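Long-range contacts in cellulose 1,4-beta-cellobiosidase (Thermobifida fusca, PDB 4JJJ), which probably hydrolyses cellulose to release cellobiose, this chain being the family 48 glycoside hydrolase catalytic part of a longer protein: residues Y262-M267 with V349-T354; H294-W299 with G325-L330; F356-E361 with S393-M398. The protein carries 1 engineered substitution. All coordinates share one frame; numbering follows the deposited sequence.

In the fold
The three contacts illustrate how distant pieces of one (alpha/alpha)6 catalytic domain are brought together. Contact 1 packs the end of helix 250-263 and the turn after it onto helix 348-365, and contact 2, at the start of the preceding helix 329-337, is nested inside the loop that it closes. Contact 3 follows in series, setting a beta hairpin against a later part of helix 348-365. Centre to centre, contacts 1 and 2 lie about 10 Å apart, contacts 2 and 3 about 11 Å, and contacts 1 and 3 about 15 Å. Probable hydrogen bonds join Ala-266 to Ser-298, Met-267 to His-294 and Asn-328 to Gln-359. Contact 2 holds Trp-299 and Tyr-326 of the glycan pocket; contact 3 holds a zinc site.

Contact 1 of 3, residues Y262-M267 with V349-T354; sequences YLRYAM and VQDWAT
Asp-351 OD2 is gripped by two cations, Arg-264 from across the contact and Lys-290. Arg-264 NH1 donates to Asp-351 OD2 over 2.8 Å, reaching the oxygen on its anti side and 32° out of the carboxylate plane, while the acceptor lies nearly in the guanidinium plane. A bend at chi3 (-66°) sets NE off the line of the chain, and NH2 forms salt bridges with Asp-261 and Glu-133; with Lys-290 the three acids make a charge network that probably balances the arginine. In this (alpha/alpha)6 domain the contact joins the end of helix 250-263, with the 3-10 turn after it, to helix 348-365. Between them lies the indole of Trp-352. Met-267 CE sits over the centre of its six-membered ring, 3.4 Å from the centroid, a CH-pi contact; Met-267 SD, 5.1 Å from the same centroid, adds a Met-aromatic interaction. Leu-263 CD2 meets the ring edge, 4.0 Å from Trp-352 CZ2, and Trp-352 NE1 donates to Gly-260 O. An alanine in place of Trp-352 would probably leave a gap beneath Met-267 CE and deprive Gly-260 O of its indole donor. Arg-264 CG approaches Trp-352 NE1 obliquely, at 3.5 Å.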
loop_
_atom_site.group_PDB
_atom_site.type_symbol
_atom_site.label_atom_id
_atom_site.label_comp_id
_atom_site.label_asym_id
_atom_site.label_seq_id
_atom_site.Cartn_x
_atom_site.Cartn_y
_atom_site.Cartn_z
ATOM N N TYR A 262 3.544 -4.837 -15.619
ATOM C CA TYR A 262 4.076 -5.702 -14.558
ATOM C C TYR A 262 3.145 -5.857 -13.385
ATOM O O TYR A 262 3.144 -6.863 -12.705
ATOM C CB TYR A 262 5.412 -5.185 -14.073
ATOM C CG TYR A 262 6.528 -5.487 -15.123
ATOM C CD1 TYR A 262 7.252 -6.666 -15.065
ATOM C CD2 TYR A 262 6.868 -4.560 -16.080
ATOM C CE1 TYR A 262 8.177 -6.941 -16.017
ATOM C CE2 TYR A 262 7.795 -4.855 -17.092
ATOM C CZ TYR A 262 8.479 -6.051 -17.002
ATOM O OH TYR A 262 9.455 -6.352 -17.985
ATOM N N LEU A 263 2.338 -4.834 -13.152
ATOM C CA LEU A 263 1.367 -4.829 -12.004
ATOM C C LEU A 263 0.345 -5.918 -12.168
ATOM O O LEU A 263 -0.350 -6.330 -11.202
ATOM C CB LEU A 263 0.679 -3.476 -11.917
ATOM C CG LEU A 263 -0.269 -3.190 -10.750
ATOM C CD1 LEU A 263 0.459 -3.515 -9.480
ATOM C CD2 LEU A 263 -0.709 -1.694 -10.855
ATOM N N ARG A 264 0.211 -6.417 -13.405
ATOM C CA ARG A 264 -0.641 -7.626 -13.529
ATOM C C ARG A 264 -0.264 -8.795 -12.629
ATOM O O ARG A 264 -1.092 -9.622 -12.361
ATOM C CB ARG A 264 -0.743 -8.124 -14.993
ATOM C CG ARG A 264 -1.319 -7.078 -15.971
ATOM C CD ARG A 264 -1.446 -7.565 -17.402
ATOM N NE ARG A 264 -0.145 -7.797 -17.938
ATOM C CZ ARG A 264 0.163 -8.650 -18.953
ATOM N NH1 ARG A 264 -0.718 -9.506 -19.431
ATOM N NH2 ARG A 264 1.403 -8.663 -19.388
ATOM N N TYR A 265 0.961 -8.904 -12.211
ATOM C CA TYR A 265 1.341 -9.972 -11.239
ATOM C C TYR A 265 0.441 -9.930 -10.006
ATOM O O TYR A 265 0.134 -10.988 -9.420
ATOM C CB TYR A 265 2.822 -9.838 -10.796
ATOM C CG TYR A 265 3.705 -10.633 -11.668
ATOM C CD1 TYR A 265 3.744 -12.023 -11.578
ATOM C CD2 TYR A 265 4.503 -9.993 -12.576
ATOM C CE1 TYR A 265 4.583 -12.781 -12.392
ATOM C CE2 TYR A 265 5.321 -10.714 -13.436
ATOM C CZ TYR A 265 5.407 -12.110 -13.326
ATOM O OH TYR A 265 6.175 -12.896 -14.195
ATOM N N ALA A 266 -0.068 -8.742 -9.582
ATOM C CA ALA A 266 -0.972 -8.644 -8.452
ATOM C C ALA A 266 -2.344 -9.325 -8.691
ATOM O O ALA A 266 -3.064 -9.523 -7.734
ATOM C CB ALA A 266 -1.159 -7.169 -8.075
ATOM N N MET A 267 -2.646 -9.633 -9.962
ATOM C CA MET A 267 -3.920 -10.191 -10.366
ATOM C C MET A 267 -4.015 -11.692 -10.233
ATOM O O MET A 267 -5.081 -12.280 -10.528
ATOM C CB MET A 267 -4.203 -9.783 -11.787
ATOM C CG MET A 267 -4.452 -8.310 -12.004
ATOM S SD MET A 267 -4.892 -8.043 -13.727
ATOM C CE MET A 267 -4.815 -6.288 -13.866
ATOM N N VAL A 349 -3.715 -5.132 -22.246
ATOM C CA VAL A 349 -4.888 -4.361 -22.299
ATOM C C VAL A 349 -6.117 -5.181 -21.927
ATOM O O VAL A 349 -7.002 -4.781 -21.101
ATOM C CB VAL A 349 -5.025 -3.728 -23.715
ATOM C CG1 VAL A 349 -6.378 -3.114 -23.817
ATOM C CG2 VAL A 349 -4.043 -2.619 -23.828
ATOM N N GLN A 350 -6.216 -6.403 -22.509
ATOM C CA GLN A 350 -7.328 -7.304 -22.207
ATOM C C GLN A 350 -7.400 -7.609 -20.712
ATOM O O GLN A 350 -8.509 -7.640 -20.123
ATOM C CB GLN A 350 -7.124 -8.626 -22.983
ATOM C CG GLN A 350 -8.283 -9.606 -22.836
ATOM C CD GLN A 350 -9.573 -9.162 -23.536
ATOM O OE1 GLN A 350 -9.573 -8.693 -24.690
ATOM N NE2 GLN A 350 -10.725 -9.429 -22.856
ATOM N N ASP A 351 -6.265 -7.854 -20.136
ATOM C CA ASP A 351 -6.220 -8.219 -18.699
ATOM C C ASP A 351 -6.766 -7.047 -17.889
ATOM O O ASP A 351 -7.539 -7.242 -16.924
ATOM C CB ASP A 351 -4.828 -8.685 -18.279
ATOM C CG ASP A 351 -4.480 -10.035 -18.745
ATOM O OD1 ASP A 351 -5.329 -10.807 -19.243
ATOM O OD2 ASP A 351 -3.288 -10.356 -18.658
ATOM N N TRP A 352 -6.325 -5.825 -18.213
ATOM C CA TRP A 352 -6.787 -4.608 -17.488
ATOM C C TRP A 352 -8.245 -4.330 -17.780
ATOM O O TRP A 352 -8.951 -3.853 -16.906
ATOM C CB TRP A 352 -5.887 -3.441 -17.777
ATOM C CG TRP A 352 -4.677 -3.481 -16.866
ATOM C CD1 TRP A 352 -3.391 -3.872 -17.189
ATOM C CD2 TRP A 352 -4.674 -3.232 -15.501
ATOM N NE1 TRP A 352 -2.584 -3.795 -16.079
ATOM C CE2 TRP A 352 -3.366 -3.366 -15.038
ATOM C CE3 TRP A 352 -5.670 -2.819 -14.594
ATOM C CZ2 TRP A 352 -3.036 -3.131 -13.726
ATOM C CZ3 TRP A 352 -5.320 -2.532 -13.304
ATOM C CH2 TRP A 352 -4.009 -2.700 -12.861
ATOM N N ALA A 353 -8.749 -4.664 -19.011
ATOM C CA ALA A 353 -10.191 -4.475 -19.262
ATOM C C ALA A 353 -11.021 -5.466 -18.408
ATOM O O ALA A 353 -12.047 -5.090 -17.773
ATOM C CB ALA A 353 -10.494 -4.638 -20.706
ATOM N N THR A 354 -10.503 -6.673 -18.263
ATOM C CA THR A 354 -11.171 -7.661 -17.379
ATOM C C THR A 354 -11.119 -7.182 -15.927
ATOM O O THR A 354 -12.123 -7.215 -15.253
ATOM C CB THR A 354 -10.515 -9.012 -17.538
ATOM O OG1 THR A 354 -10.585 -9.408 -18.905
ATOM C CG2 THR A 354 -11.167 -10.017 -16.691
#

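Contact 2 of 3, residues H294-W299 with G325-L330; sequences HYLLSW and GYQNVL. With BGC (beta-D-glucopyranose), chain D.
Leu-297 and Gln-327 bring the two backbones closest, their CA atoms 5.6 Å apart, where the irregular segment 294-299 passes the link between a 3-10 turn and helix 329-337. Here Leu-297 places its CD1 3.7 Å from Tyr-326 O and close to the backbone N of Asn-328, and the amide end of Gln-327 rests against the backbone of Leu-297. Asn-328 is the N-cap of helix 329-337, its OD1 taken by the backbone N of Ala-331.

Further along, the packing turns aromatic. The phenol of Tyr-326 and the six-membered ring of Trp-299 form an offset stack, with centroids 4.6 Å apart and planes inclined by only 14°. The offset slides the tyrosine ring so far that its hydroxyl, rather than its ring, lies over the centre of the indole, with Tyr-326 OH 3.5 Å from Trp-299 CD2. Trp-299 CG stands anti to the backbone N (chi1 -164°), the position from which the indole reaches over Tyr-326. At the indole edge Trp-299 NE1 donates an almost straight bond (171°) to O3 of a bound glucose, 3.0 Å away.

A water lies above the same indole face as the phenol oxygen, nearer the rim. It accepts from Tyr-326 OH at 2.6 Å and donates both to Trp-299 O and to glucose O5, the latter at 2.8 Å. The stacked pair thus holds the sugar twice, by a direct bond from one ring and through water from the other, and Trp-406 NE1 and Asn-221 O add bonds to the same sugar. Asn-224, an engineered residue at the position of the predicted nucleophile, lies close to Tyr-326. Aromatic residues lining the sugar site are common in cellulases, and Trp-299 and Tyr-326 here belong to the glycan pocket of the family 48 catalytic domain.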
loop_
_atom_site.group_PDB
_atom_site.type_symbol
_atom_site.label_atom_id
_atom_site.label_comp_id
_atom_site.label_asym_id
_atom_site.label_seq_id
_atom_site.Cartn_x
_atom_site.Cartn_y
_atom_site.Cartn_z
ATOM N N HIS A 294 -7.416 -13.764 -10.621
ATOM C CA HIS A 294 -8.606 -13.201 -9.940
ATOM C C HIS A 294 -8.908 -11.793 -10.456
ATOM O O HIS A 294 -10.001 -11.311 -10.256
ATOM C CB HIS A 294 -8.479 -13.259 -8.437
ATOM C CG HIS A 294 -7.227 -12.671 -7.903
ATOM N ND1 HIS A 294 -6.926 -11.324 -8.052
ATOM C CD2 HIS A 294 -6.181 -13.238 -7.277
ATOM C CE1 HIS A 294 -5.754 -11.108 -7.472
ATOM N NE2 HIS A 294 -5.281 -12.248 -6.992
ATOM N N TYR A 295 -7.921 -11.185 -11.157
ATOM C CA TYR A 295 -8.184 -9.897 -11.815
ATOM C C TYR A 295 -8.485 -8.785 -10.865
ATOM O O TYR A 295 -9.008 -7.729 -11.304
ATOM C CB TYR A 295 -9.282 -10.044 -12.873
ATOM C CG TYR A 295 -8.859 -10.885 -14.053
ATOM C CD1 TYR A 295 -7.921 -10.446 -14.969
ATOM C CD2 TYR A 295 -9.457 -12.126 -14.223
ATOM C CE1 TYR A 295 -7.609 -11.239 -16.078
ATOM C CE2 TYR A 295 -9.135 -12.933 -15.268
ATOM C CZ TYR A 295 -8.284 -12.468 -16.225
ATOM O OH TYR A 295 -7.898 -13.229 -17.366
ATOM N N LEU A 296 -8.059 -8.894 -9.618
ATOM C CA LEU A 296 -8.126 -7.805 -8.660
ATOM C C LEU A 296 -6.749 -7.320 -8.295
ATOM O O LEU A 296 -5.744 -8.031 -8.576
ATOM C CB LEU A 296 -8.853 -8.282 -7.394
ATOM C CG LEU A 296 -10.285 -8.686 -7.600
ATOM C CD1 LEU A 296 -10.858 -9.234 -6.298
ATOM C CD2 LEU A 296 -11.188 -7.591 -8.124
ATOM N N LEU A 297 -6.626 -6.117 -7.722
ATOM C CA LEU A 297 -5.333 -5.620 -7.185
ATOM C C LEU A 297 -5.135 -6.237 -5.800
ATOM O O LEU A 297 -5.708 -5.723 -4.818
ATOM C CB LEU A 297 -5.229 -4.118 -7.153
ATOM C CG LEU A 297 -5.093 -3.512 -8.541
ATOM C CD1 LEU A 297 -5.357 -2.052 -8.497
ATOM C CD2 LEU A 297 -3.558 -3.614 -8.923
ATOM N N SER A 298 -4.431 -7.376 -5.748
ATOM C CA SER A 298 -4.164 -8.000 -4.509
ATOM C C SER A 298 -3.117 -7.265 -3.632
ATOM O O SER A 298 -2.621 -6.228 -4.016
ATOM C CB SER A 298 -3.797 -9.428 -4.691
ATOM O OG SER A 298 -2.459 -9.502 -5.192
ATOM N N TRP A 299 -2.918 -7.816 -2.439
ATOM C CA TRP A 299 -2.092 -7.134 -1.459
ATOM C C TRP A 299 -0.678 -7.023 -1.871
ATOM O O TRP A 299 0.028 -6.113 -1.476
ATOM C CB TRP A 299 -2.156 -7.896 -0.149
ATOM C CG TRP A 299 -1.680 -7.168 1.087
ATOM C CD1 TRP A 299 -0.486 -7.262 1.700
ATOM C CD2 TRP A 299 -2.475 -6.320 1.901
ATOM N NE1 TRP A 299 -0.474 -6.544 2.866
ATOM C CE2 TRP A 299 -1.707 -5.963 3.019
ATOM C CE3 TRP A 299 -3.789 -5.905 1.821
ATOM C CZ2 TRP A 299 -2.235 -5.135 4.027
ATOM C CZ3 TRP A 299 -4.284 -5.041 2.774
ATOM C CH2 TRP A 299 -3.516 -4.650 3.863
ATOM N N GLY A 325 -9.743 -1.446 -0.389
ATOM C CA GLY A 325 -8.974 -0.189 -0.277
ATOM C C GLY A 325 -7.870 -0.063 -1.262
ATOM O O GLY A 325 -7.361 1.108 -1.452
ATOM N N TYR A 326 -7.437 -1.158 -1.865
ATOM C CA TYR A 326 -6.379 -1.177 -2.888
ATOM C C TYR A 326 -6.903 -0.958 -4.287
ATOM O O TYR A 326 -6.178 -0.657 -5.196
ATOM C CB TYR A 326 -5.551 -2.478 -2.880
ATOM C CG TYR A 326 -4.552 -2.573 -1.748
ATOM C CD1 TYR A 326 -4.762 -2.054 -0.498
ATOM C CD2 TYR A 326 -3.425 -3.356 -1.981
ATOM C CE1 TYR A 326 -3.819 -2.212 0.490
ATOM C CE2 TYR A 326 -2.435 -3.498 -1.013
ATOM C CZ TYR A 326 -2.630 -2.940 0.188
ATOM O OH TYR A 326 -1.637 -3.056 1.138
ATOM N N GLN A 327 -8.206 -1.231 -4.504
ATOM C CA GLN A 327 -8.644 -1.255 -5.886
ATOM C C GLN A 327 -8.579 0.122 -6.510
ATOM O O GLN A 327 -8.745 1.119 -5.799
ATOM C CB GLN A 327 -10.058 -1.842 -6.038
ATOM C CG GLN A 327 -10.277 -3.184 -5.288
ATOM C CD GLN A 327 -9.180 -4.206 -5.642
ATOM O OE1 GLN A 327 -8.448 -4.656 -4.686
ATOM N NE2 GLN A 327 -8.935 -4.446 -6.817
ATOM N N ASN A 328 -8.400 0.148 -7.815
ATOM C CA ASN A 328 -8.195 1.422 -8.464
ATOM C C ASN A 328 -8.836 1.376 -9.814
ATOM O O ASN A 328 -8.195 1.086 -10.826
ATOM C CB ASN A 328 -6.712 1.780 -8.553
ATOM C CG ASN A 328 -6.494 3.234 -8.811
ATOM O OD1 ASN A 328 -7.222 3.854 -9.579
ATOM N ND2 ASN A 328 -5.503 3.828 -8.127
ATOM N N VAL A 329 -10.123 1.713 -9.771
ATOM C CA VAL A 329 -10.895 1.591 -10.993
ATOM C C VAL A 329 -10.472 2.676 -11.999
ATOM O O VAL A 329 -10.722 2.521 -13.222
ATOM C CB VAL A 329 -12.368 1.655 -10.695
ATOM C CG1 VAL A 329 -12.750 0.397 -9.901
ATOM C CG2 VAL A 329 -12.850 2.964 -10.103
ATOM N N LEU A 330 -9.892 3.761 -11.519
ATOM C CA LEU A 330 -9.409 4.819 -12.419
ATOM C C LEU A 330 -8.169 4.368 -13.131
ATOM O O LEU A 330 -8.120 4.475 -14.368
ATOM C CB LEU A 330 -9.165 6.109 -11.572
ATOM C CG LEU A 330 -8.827 7.423 -12.264
ATOM C CD1 LEU A 330 -7.525 7.326 -13.063
ATOM C CD2 LEU A 330 -9.963 7.877 -13.190
HETATM C C2 BGC D . 1.665 -3.779 3.754
HETATM C C3 BGC D . 2.604 -4.951 4.038
HETATM C C4 BGC D . 3.133 -5.474 2.742
HETATM C C5 BGC D . 3.800 -4.437 1.879
HETATM C C6 BGC D . 4.309 -4.957 0.540
HETATM C C1 BGC D . 2.365 -2.843 2.810
HETATM O O1 BGC D . 1.471 -1.778 2.450
HETATM O O2 BGC D . 1.226 -3.089 4.944
HETATM O O3 BGC D . 1.801 -5.971 4.684
HETATM O O4 BGC D . 4.228 -6.347 3.192
HETATM O O5 BGC D . 2.818 -3.423 1.606
HETATM O O6 BGC D . 3.198 -5.579 -0.167
HETATM O O HOH W 1 0.598 -3.917 0.019
#

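Contact 3 of 3, residues F356-E361 with S393-M398. With ZN (zinc ion), chain T.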
loop_
_atom_site.group_PDB
_atom_site.type_symbol
_atom_site.label_atom_id
_atom_site.label_comp_id
_atom_site.label_asym_id
_atom_site.label_seq_id
_atom_site.Cartn_x
_atom_site.Cartn_y
_atom_site.Cartn_z
ATOM N N PHE A 356 -10.809 -4.014 -14.799
ATOM C CA PHE A 356 -11.673 -2.851 -14.642
ATOM C C PHE A 356 -13.082 -3.307 -14.237
ATOM O O PHE A 356 -13.685 -2.833 -13.255
ATOM C CB PHE A 356 -11.633 -2.028 -15.901
ATOM C CG PHE A 356 -12.533 -0.818 -15.932
ATOM C CD1 PHE A 356 -12.585 0.064 -14.882
ATOM C CD2 PHE A 356 -13.297 -0.500 -17.043
ATOM C CE1 PHE A 356 -13.379 1.195 -14.910
ATOM C CE2 PHE A 356 -14.075 0.623 -17.114
ATOM C CZ PHE A 356 -14.130 1.486 -16.039
ATOM N N ASP A 357 -13.644 -4.187 -15.050
ATOM C CA ASP A 357 -14.960 -4.765 -14.787
ATOM C C ASP A 357 -15.008 -5.521 -13.449
ATOM O O ASP A 357 -15.912 -5.258 -12.617
ATOM C CB ASP A 357 -15.334 -5.713 -15.926
ATOM C CG ASP A 357 -16.557 -6.557 -15.640
ATOM O OD1 ASP A 357 -17.576 -5.919 -15.348
ATOM O OD2 ASP A 357 -16.420 -7.840 -15.635
ATOM N N ARG A 358 -14.053 -6.426 -13.243
ATOM C CA ARG A 358 -14.042 -7.253 -12.068
ATOM C C ARG A 358 -13.934 -6.405 -10.744
ATOM O O ARG A 358 -14.616 -6.663 -9.747
ATOM C CB ARG A 358 -12.904 -8.243 -12.069
ATOM C CG ARG A 358 -13.043 -9.364 -11.047
ATOM C CD ARG A 358 -14.135 -10.349 -11.361
ATOM N NE ARG A 358 -14.028 -11.069 -12.614
ATOM C CZ ARG A 358 -13.317 -12.210 -12.724
ATOM N NH1 ARG A 358 -12.611 -12.708 -11.748
ATOM N NH2 ARG A 358 -13.308 -12.869 -13.854
ATOM N N GLN A 359 -13.111 -5.353 -10.811
ATOM C CA GLN A 359 -12.938 -4.513 -9.622
ATOM C C GLN A 359 -14.250 -3.806 -9.305
ATOM O O GLN A 359 -14.633 -3.726 -8.127
ATOM C CB GLN A 359 -11.843 -3.486 -9.858
ATOM C CG GLN A 359 -10.422 -4.058 -9.887
ATOM C CD GLN A 359 -9.363 -2.973 -9.925
ATOM O OE1 GLN A 359 -9.460 -1.913 -9.308
ATOM N NE2 GLN A 359 -8.398 -3.208 -10.795
ATOM N N LEU A 360 -14.998 -3.284 -10.293
ATOM C CA LEU A 360 -16.247 -2.666 -9.991
ATOM C C LEU A 360 -17.255 -3.654 -9.447
ATOM O O LEU A 360 -18.017 -3.262 -8.509
ATOM C CB LEU A 360 -16.820 -1.965 -11.236
ATOM C CG LEU A 360 -16.080 -0.631 -11.560
ATOM C CD1 LEU A 360 -16.338 -0.290 -13.049
ATOM C CD2 LEU A 360 -16.567 0.439 -10.599
ATOM N N GLU A 361 -17.321 -4.863 -9.954
ATOM C CA GLU A 361 -18.246 -5.884 -9.375
ATOM C C GLU A 361 -17.879 -6.219 -7.923
ATOM O O GLU A 361 -18.755 -6.220 -7.089
ATOM C CB GLU A 361 -18.153 -7.150 -10.175
ATOM C CG GLU A 361 -18.778 -7.035 -11.524
ATOM C CD GLU A 361 -18.948 -8.388 -12.216
ATOM O OE1 GLU A 361 -18.958 -9.435 -11.578
ATOM O OE2 GLU A 361 -19.011 -8.456 -13.492
ATOM N N SER A 393 -19.706 -16.422 2.389
ATOM C CA SER A 393 -19.931 -15.748 1.114
ATOM C C SER A 393 -18.790 -15.919 0.106
ATOM O O SER A 393 -17.609 -15.933 0.449
ATOM C CB SER A 393 -20.153 -14.231 1.365
ATOM O OG SER A 393 -20.650 -13.595 0.229
ATOM N N GLN A 394 -19.118 -15.902 -1.188
ATOM C CA GLN A 394 -18.115 -16.033 -2.236
ATOM C C GLN A 394 -18.250 -14.955 -3.320
ATOM O O GLN A 394 -19.348 -14.384 -3.546
ATOM C CB GLN A 394 -18.154 -17.387 -2.861
ATOM C CG GLN A 394 -17.689 -18.473 -1.914
ATOM C CD GLN A 394 -17.681 -19.817 -2.596
ATOM O OE1 GLN A 394 -18.749 -20.370 -2.786
ATOM N NE2 GLN A 394 -16.550 -20.307 -3.009
ATOM N N PHE A 395 -17.152 -14.727 -3.990
ATOM C CA PHE A 395 -17.084 -13.802 -5.150
ATOM C C PHE A 395 -16.160 -14.557 -6.121
ATOM O O PHE A 395 -14.957 -14.697 -5.903
ATOM C CB PHE A 395 -16.499 -12.466 -4.734
ATOM C CG PHE A 395 -16.308 -11.523 -5.883
ATOM C CD1 PHE A 395 -17.300 -10.765 -6.308
ATOM C CD2 PHE A 395 -15.067 -11.343 -6.462
ATOM C CE1 PHE A 395 -17.137 -9.838 -7.363
ATOM C CE2 PHE A 395 -14.830 -10.517 -7.530
ATOM C CZ PHE A 395 -15.906 -9.723 -7.969
ATOM N N TYR A 396 -16.702 -14.996 -7.264
ATOM C CA TYR A 396 -15.961 -15.717 -8.264
ATOM C C TYR A 396 -15.175 -16.883 -7.660
ATOM O O TYR A 396 -14.003 -17.117 -7.985
ATOM C CB TYR A 396 -15.126 -14.772 -9.155
ATOM C CG TYR A 396 -15.873 -13.900 -10.100
ATOM C CD1 TYR A 396 -15.957 -14.261 -11.407
ATOM C CD2 TYR A 396 -16.534 -12.760 -9.703
ATOM C CE1 TYR A 396 -16.692 -13.508 -12.279
ATOM C CE2 TYR A 396 -17.267 -12.000 -10.547
ATOM C CZ TYR A 396 -17.374 -12.405 -11.840
ATOM O OH TYR A 396 -18.042 -11.575 -12.730
ATOM N N GLY A 397 -15.809 -17.531 -6.727
ATOM C CA GLY A 397 -15.203 -18.710 -6.072
ATOM C C GLY A 397 -14.189 -18.418 -4.961
ATOM O O GLY A 397 -13.659 -19.370 -4.356
ATOM N N MET A 398 -13.846 -17.167 -4.784
ATOM C CA MET A 398 -13.058 -16.714 -3.641
ATOM C C MET A 398 -13.935 -16.447 -2.441
ATOM O O MET A 398 -15.175 -16.313 -2.567
ATOM C CB MET A 398 -12.224 -15.469 -4.076
ATOM C CG MET A 398 -11.254 -15.770 -5.111
ATOM S SD MET A 398 -9.974 -14.457 -5.213
ATOM C CE MET A 398 -11.070 -13.127 -5.735
HETATM ZN ZN ZN T . -19.129 -7.117 -14.947
HETATM O O HOH W 2 -16.095 -9.656 -14.020
HETATM O O HOH W 3 -19.704 -8.218 -16.583
#
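A zinc site on helix 348-365 is tied to a neighbouring beta hairpin through Glu-361, whose carboxylate serves both the metal and Tyr-396. Glu-361 OE2 binds the zinc ion at 2.0 Å; Asp-357 OD1, one helical turn earlier, and a water are also ligands. The other oxygen, Glu-361 OE1, accepts from Tyr-396 OH over 2.6 Å, met on the syn side and 24° out of the carboxylate plane, and also receives the indole N-H of Trp-478. Two donors and a metal therefore fix the rotation of this group, and the zinc would probably draw charge from it.

Tyr-396 owes its place to a tight turn. Residues 395-398 form a type I' beta turn linking strands 394-395 and 398-401, an antiparallel hairpin at the rim of a four-stranded sheet, and the tyrosine side chain reaches from it to the helix. Arg-358 lies flat on one face of that ring, with guanidinium and phenol planes only 5° apart and Arg-358 CZ 3.9 Å from the ring centroid, a stacked cation-pi pair. The bend at chi2 (70°) turns Arg-358 CD over the ring, a CH-pi contact 3.8 Å from the centroid; the bend at chi3 then sets NE. Just beyond the ring a second water accepts from Arg-358 NE at 2.9 Å, in the guanidinium plane, and donates to Tyr-396 OH.

Phe-395 stands at the edge of the Tyr-396 ring, beside the stack. Its own ring directs an edge at the helix backbone, with Phe-395 CZ 3.8 Å from Arg-358 O, and Phe-395 CE1 lies 4.0 Å from Glu-361 CB. Over one face of the Phe-395 ring comes Tyr-396 CD2, and Trp-365, Phe-362 and Trp-478 bring further rings up to it.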